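Local structure of VP4 protein (Tellina virus 1, 3P06) at residues A[119-124]-A[152-157]. The protein is a serine protease of the peptidase S50 family that probably cleaves the birnavirus polyprotein into its final products. Sequence-based numbering, arbitrary orientation.
With SO4 (sulfate ion), chain B.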
loop_
_atom_site.group_PDB
_atom_site.type_symbol
_atom_site.label_atom_id
_atom_site.label_comp_id
_atom_site.label_asym_id
_atom_site.label_seq_id
_atom_site.Cartn_x
_atom_site.Cartn_y
_atom_site.Cartn_z
ATOM N N PRO A 119 8.710 0.782 7.414
ATOM C CA PRO A 119 8.274 0.480 8.775
ATOM C C PRO A 119 7.653 -0.935 8.860
ATOM O O PRO A 119 7.074 -1.439 7.881
ATOM C CB PRO A 119 7.148 1.536 9.048
ATOM C CG PRO A 119 6.673 1.939 7.769
ATOM C CD PRO A 119 7.888 1.854 6.800
ATOM N N PHE A 120 7.746 -1.551 10.024
ATOM C CA PHE A 120 7.150 -2.855 10.193
ATOM C C PHE A 120 5.717 -2.613 10.619
ATOM O O PHE A 120 5.386 -2.762 11.795
ATOM C CB PHE A 120 7.928 -3.623 11.237
ATOM C CG PHE A 120 7.464 -5.024 11.436
ATOM C CD1 PHE A 120 7.550 -5.947 10.416
ATOM C CD2 PHE A 120 6.957 -5.437 12.690
ATOM C CE1 PHE A 120 7.095 -7.270 10.603
ATOM C CE2 PHE A 120 6.495 -6.784 12.858
ATOM C CZ PHE A 120 6.605 -7.674 11.832
ATOM N N LEU A 121 4.881 -2.218 9.659
ATOM C CA LEU A 121 3.543 -1.834 9.956
ATOM C C LEU A 121 2.838 -1.677 8.629
ATOM O O LEU A 121 3.388 -1.074 7.700
ATOM C CB LEU A 121 3.549 -0.484 10.673
ATOM C CG LEU A 121 2.189 0.045 11.158
ATOM C CD1 LEU A 121 1.718 -0.708 12.348
ATOM C CD2 LEU A 121 2.204 1.543 11.481
HETATM N N MSE A 122 1.630 -2.182 8.509
HETATM C CA MSE A 122 0.902 -2.021 7.256
HETATM C C MSE A 122 -0.064 -0.877 7.474
HETATM O O MSE A 122 -0.485 -0.609 8.629
HETATM C CB MSE A 122 0.115 -3.289 6.928
HETATM C CG MSE A 122 1.050 -4.499 6.714
HETATM SE SE MSE A 122 -0.097 -6.000 6.071
HETATM C CE MSE A 122 0.079 -5.503 4.197
ATOM N N VAL A 123 -0.444 -0.215 6.393
ATOM C CA VAL A 123 -1.335 0.925 6.568
ATOM C C VAL A 123 -2.510 0.858 5.583
ATOM O O VAL A 123 -2.303 0.552 4.429
ATOM C CB VAL A 123 -0.502 2.232 6.390
ATOM C CG1 VAL A 123 -1.419 3.461 6.317
ATOM C CG2 VAL A 123 0.578 2.374 7.555
ATOM N N THR A 124 -3.735 1.125 6.004
ATOM C CA THR A 124 -4.854 1.133 5.035
ATOM C C THR A 124 -5.702 2.387 5.246
ATOM O O THR A 124 -5.954 2.790 6.401
ATOM C CB THR A 124 -5.772 -0.199 5.134
ATOM O OG1 THR A 124 -6.706 -0.275 4.035
ATOM C CG2 THR A 124 -6.593 -0.217 6.395
ATOM N N GLY A 152 1.581 -5.587 12.473
ATOM C CA GLY A 152 0.528 -4.607 12.835
ATOM C C GLY A 152 -0.119 -3.873 11.642
ATOM O O GLY A 152 0.481 -3.699 10.560
ATOM N N LEU A 153 -1.332 -3.363 11.872
ATOM C CA LEU A 153 -1.997 -2.603 10.829
ATOM C C LEU A 153 -2.450 -1.279 11.439
ATOM O O LEU A 153 -3.026 -1.301 12.517
ATOM C CB LEU A 153 -3.220 -3.369 10.391
ATOM C CG LEU A 153 -4.108 -2.609 9.371
ATOM C CD1 LEU A 153 -3.427 -2.367 8.004
ATOM C CD2 LEU A 153 -5.456 -3.308 9.132
ATOM N N ALA A 154 -2.205 -0.162 10.741
ATOM C CA ALA A 154 -2.707 1.148 11.132
ATOM C C ALA A 154 -3.861 1.478 10.229
ATOM O O ALA A 154 -3.807 1.200 9.018
ATOM C CB ALA A 154 -1.647 2.221 11.000
ATOM N N ALA A 155 -4.914 2.069 10.803
ATOM C CA ALA A 155 -6.132 2.407 10.005
ATOM C C ALA A 155 -6.941 3.350 10.855
ATOM O O ALA A 155 -6.690 3.443 12.058
ATOM C CB ALA A 155 -7.037 1.126 9.691
ATOM N N ASN A 156 -7.950 3.997 10.251
ATOM C CA ASN A 156 -8.865 4.812 11.028
ATOM C C ASN A 156 -9.961 3.893 11.598
ATOM O O ASN A 156 -11.106 3.908 11.153
ATOM C CB ASN A 156 -9.448 5.912 10.152
ATOM C CG ASN A 156 -10.333 6.885 10.950
ATOM O OD1 ASN A 156 -10.586 6.667 12.152
ATOM N ND2 ASN A 156 -10.766 7.957 10.299
ATOM N N SER A 157 -9.586 3.084 12.571
ATOM C CA SER A 157 -10.451 2.092 13.110
ATOM C C SER A 157 -9.917 1.647 14.460
ATOM O O SER A 157 -8.718 1.466 14.659
ATOM C CB SER A 157 -10.525 0.871 12.201
ATOM O OG SER A 157 -10.853 -0.295 12.946
HETATM S S SO4 B . -10.258 0.323 4.189
HETATM O O1 SO4 B . -9.340 1.414 4.404
HETATM O O2 SO4 B . -10.033 -0.659 5.249
HETATM O O3 SO4 B . -11.595 0.870 4.281
HETATM O O4 SO4 B . -10.194 -0.316 2.898
HETATM O O HOH W 1 3.705 -4.257 13.385
HETATM O O HOH W 2 -8.395 3.672 7.426
#
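M122 and L153 pair as neighbours on two parallel strands, and three backbone hydrogen bonds define the register. M122 N donates to G152 O (2.8 Å, N-H...O 175°), and M122 O accepts from A154 N at 2.8 Å. T124 N then binds A154 O (3.0 Å, 161°), so A154 likewise engages N and O, as parallel pairing requires. At the two ends the ladder continues through water, one molecule joining F120 O to G152 N and another T124 O to N156 N.

On one face, L153 CG lies anti to its backbone N (chi1 174°), and CD1 reaches across to M122 CB and to 3.5 Å from M122 O. On the other, A154 CB touches two branches approaching from the 119-124 strand, L121 CD2 (3.9 Å) and V123 CG2 (4.1 Å). At the far end T124 CG2 meets A155 CB at 3.6 Å. T124 OG1 is hydrogen-bonded to NZ of K141, a probable active-site residue; the side chain of S102, the probable nucleophile, is about 4 Å from that of T124 (nearest atoms).

Strand 153-155 is the middle of three parallel strands, its backbone bonding onward from L153 and A155 to L161. The connection from 122-123 includes helix 138-149, as in a beta-alpha-beta crossover; this helix packs on M122 and L153, helix 166-173 on L121 and V123. Strand 9-18 lies against M122 and L153, and meets V123 through V10 and a backbone bond to L11.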